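Local coordinates for mannan endo-1,4-beta-mannosidase (Mytilus edulis, PDB 2C0H), which hydrolyses internal beta-1,4-mannosidic linkages in the backbones of mannans, galactomannans and glucomannans as a family 5 glycoside hydrolase, at residues 98-102 and 151-155. The protein carries 3 engineered substitutions. Residue numbers count along the deposited sequence, not the author numbering.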
loop_
_atom_site.group_PDB
_atom_site.type_symbol
_atom_site.label_atom_id
_atom_site.label_comp_id
_atom_site.label_asym_id
_atom_site.label_seq_id
_atom_site.Cartn_x
_atom_site.Cartn_y
_atom_site.Cartn_z
ATOM N N HIS A 98 -2.515 -2.433 19.374
ATOM C CA HIS A 98 -1.911 -2.649 20.701
ATOM C C HIS A 98 -1.087 -3.929 20.700
ATOM O O HIS A 98 -0.008 -3.951 21.274
ATOM C CB HIS A 98 -2.948 -2.718 21.813
ATOM C CG HIS A 98 -3.594 -1.409 22.139
ATOM N ND1 HIS A 98 -3.097 -0.194 21.721
ATOM C CD2 HIS A 98 -4.700 -1.136 22.864
ATOM C CE1 HIS A 98 -3.879 0.775 22.171
ATOM N NE2 HIS A 98 -4.861 0.228 22.864
ATOM N N ALA A 99 -1.583 -4.978 20.054
ATOM C CA ALA A 99 -0.805 -6.218 19.897
ATOM C C ALA A 99 0.488 -5.994 19.109
ATOM O O ALA A 99 1.554 -6.492 19.486
ATOM C CB ALA A 99 -1.662 -7.290 19.231
ATOM N N ALA A 100 0.406 -5.233 18.022
ATOM C CA ALA A 100 1.572 -4.922 17.196
ATOM C C ALA A 100 2.608 -4.127 18.008
ATOM O O ALA A 100 3.805 -4.405 17.947
ATOM C CB ALA A 100 1.156 -4.145 15.943
ATOM N N GLN A 101 2.140 -3.174 18.808
ATOM C CA GLN A 101 3.019 -2.343 19.630
ATOM C C GLN A 101 3.832 -3.198 20.600
ATOM O O GLN A 101 5.008 -2.941 20.794
ATOM C CB GLN A 101 2.203 -1.306 20.406
ATOM C CG GLN A 101 3.047 -0.288 21.115
ATOM C CD GLN A 101 2.234 0.766 21.833
ATOM O OE1 GLN A 101 1.069 1.005 21.506
ATOM N NE2 GLN A 101 2.854 1.423 22.802
ATOM N N ARG A 102 3.195 -4.216 21.172
ATOM C CA ARG A 102 3.851 -5.112 22.131
ATOM C C ARG A 102 4.999 -5.879 21.465
ATOM O O ARG A 102 5.923 -6.340 22.169
ATOM C CB ARG A 102 2.838 -6.085 22.760
ATOM C CG ARG A 102 1.888 -5.433 23.764
ATOM C CD ARG A 102 1.076 -6.434 24.570
ATOM N NE ARG A 102 0.045 -7.110 23.793
ATOM C CZ ARG A 102 -1.206 -6.676 23.625
ATOM N NH1 ARG A 102 -1.623 -5.539 24.166
ATOM N NH2 ARG A 102 -2.046 -7.390 22.891
ATOM N N ASN A 151 -2.947 8.552 17.123
ATOM C CA ASN A 151 -1.995 8.566 18.244
ATOM C C ASN A 151 -1.509 7.170 18.634
ATOM O O ASN A 151 -0.780 7.011 19.615
ATOM C CB ASN A 151 -2.588 9.303 19.450
ATOM C CG ASN A 151 -2.878 10.772 19.159
ATOM O OD1 ASN A 151 -2.073 11.471 18.540
ATOM N ND2 ASN A 151 -4.038 11.251 19.617
ATOM N N GLU A 152 -1.897 6.155 17.865
ATOM C CA GLU A 152 -1.423 4.801 18.131
ATOM C C GLU A 152 -0.015 4.644 17.603
ATOM O O GLU A 152 0.231 4.859 16.422
ATOM C CB GLU A 152 -2.343 3.769 17.483
ATOM C CG GLU A 152 -3.696 3.653 18.167
ATOM C CD GLU A 152 -3.583 3.119 19.591
ATOM O OE1 GLU A 152 -2.577 2.439 19.910
ATOM O OE2 GLU A 152 -4.491 3.383 20.414
ATOM N N LYS A 153 0.905 4.258 18.482
ATOM C CA LYS A 153 2.313 4.179 18.108
ATOM C C LYS A 153 2.602 3.116 17.048
ATOM O O LYS A 153 3.561 3.257 16.298
ATOM C CB LYS A 153 3.201 3.939 19.327
ATOM C CG LYS A 153 3.453 5.185 20.172
ATOM C CD LYS A 153 4.096 4.867 21.528
ATOM C CE LYS A 153 5.148 3.783 21.435
ATOM N NZ LYS A 153 5.981 3.720 22.665
ATOM N N ALA A 154 1.783 2.077 16.971
ATOM C CA ALA A 154 1.983 1.046 15.954
ATOM C C ALA A 154 1.356 1.348 14.587
ATOM O O ALA A 154 1.496 0.557 13.664
ATOM C CB ALA A 154 1.500 -0.290 16.462
ATOM N N LEU A 155 0.671 2.483 14.424
ATOM C CA LEU A 155 0.114 2.807 13.124
ATOM C C LEU A 155 1.193 3.370 12.195
ATOM O O LEU A 155 1.712 4.468 12.417
ATOM C CB LEU A 155 -1.055 3.784 13.255
ATOM C CG LEU A 155 -1.640 4.247 11.920
ATOM C CD1 LEU A 155 -2.305 3.096 11.168
ATOM C CD2 LEU A 155 -2.617 5.374 12.168
HETATM O O HOH W 1 -0.311 1.132 18.922
HETATM O O HOH W 2 0.111 3.624 21.354
#
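Apolar contact between the last turn of helix 89-102 and the loop leading into strand 155-162 centres on A154, whose CB lies 3.9 Å from A100 CB and 4.1 Å from Q101 CB. The small A100 and A154 side chains let the backbones approach closely: the CA atoms of Q101 and A154 are 5.1 Å apart. Beside this patch, the extended Q101 side chain reaches out to the loop, its NE2 3.6 Å from K153 CE.

Polar contact runs largely through water. Water 2 donates to Q101 OE1 (2.8 Å) and accepts from K153 N (3.0 Å). Water 1 accepts from A154 N (3.0 Å) and lies 2.9 Å from Q101 OE1 and 2.8 Å from E152 OE1, with more acceptors in reach than it has protons. The type I turn E152-L155 is thus tied to the helix. E152 OE1 approaches the H98 ring edge, 3.1 Å from CE1, while OE2 forms a salt bridge with R94.

The contact joins a barrel helix to an alpha-beta loop at the N-terminal end of the strands, away from the catalytic face of this TIM barrel.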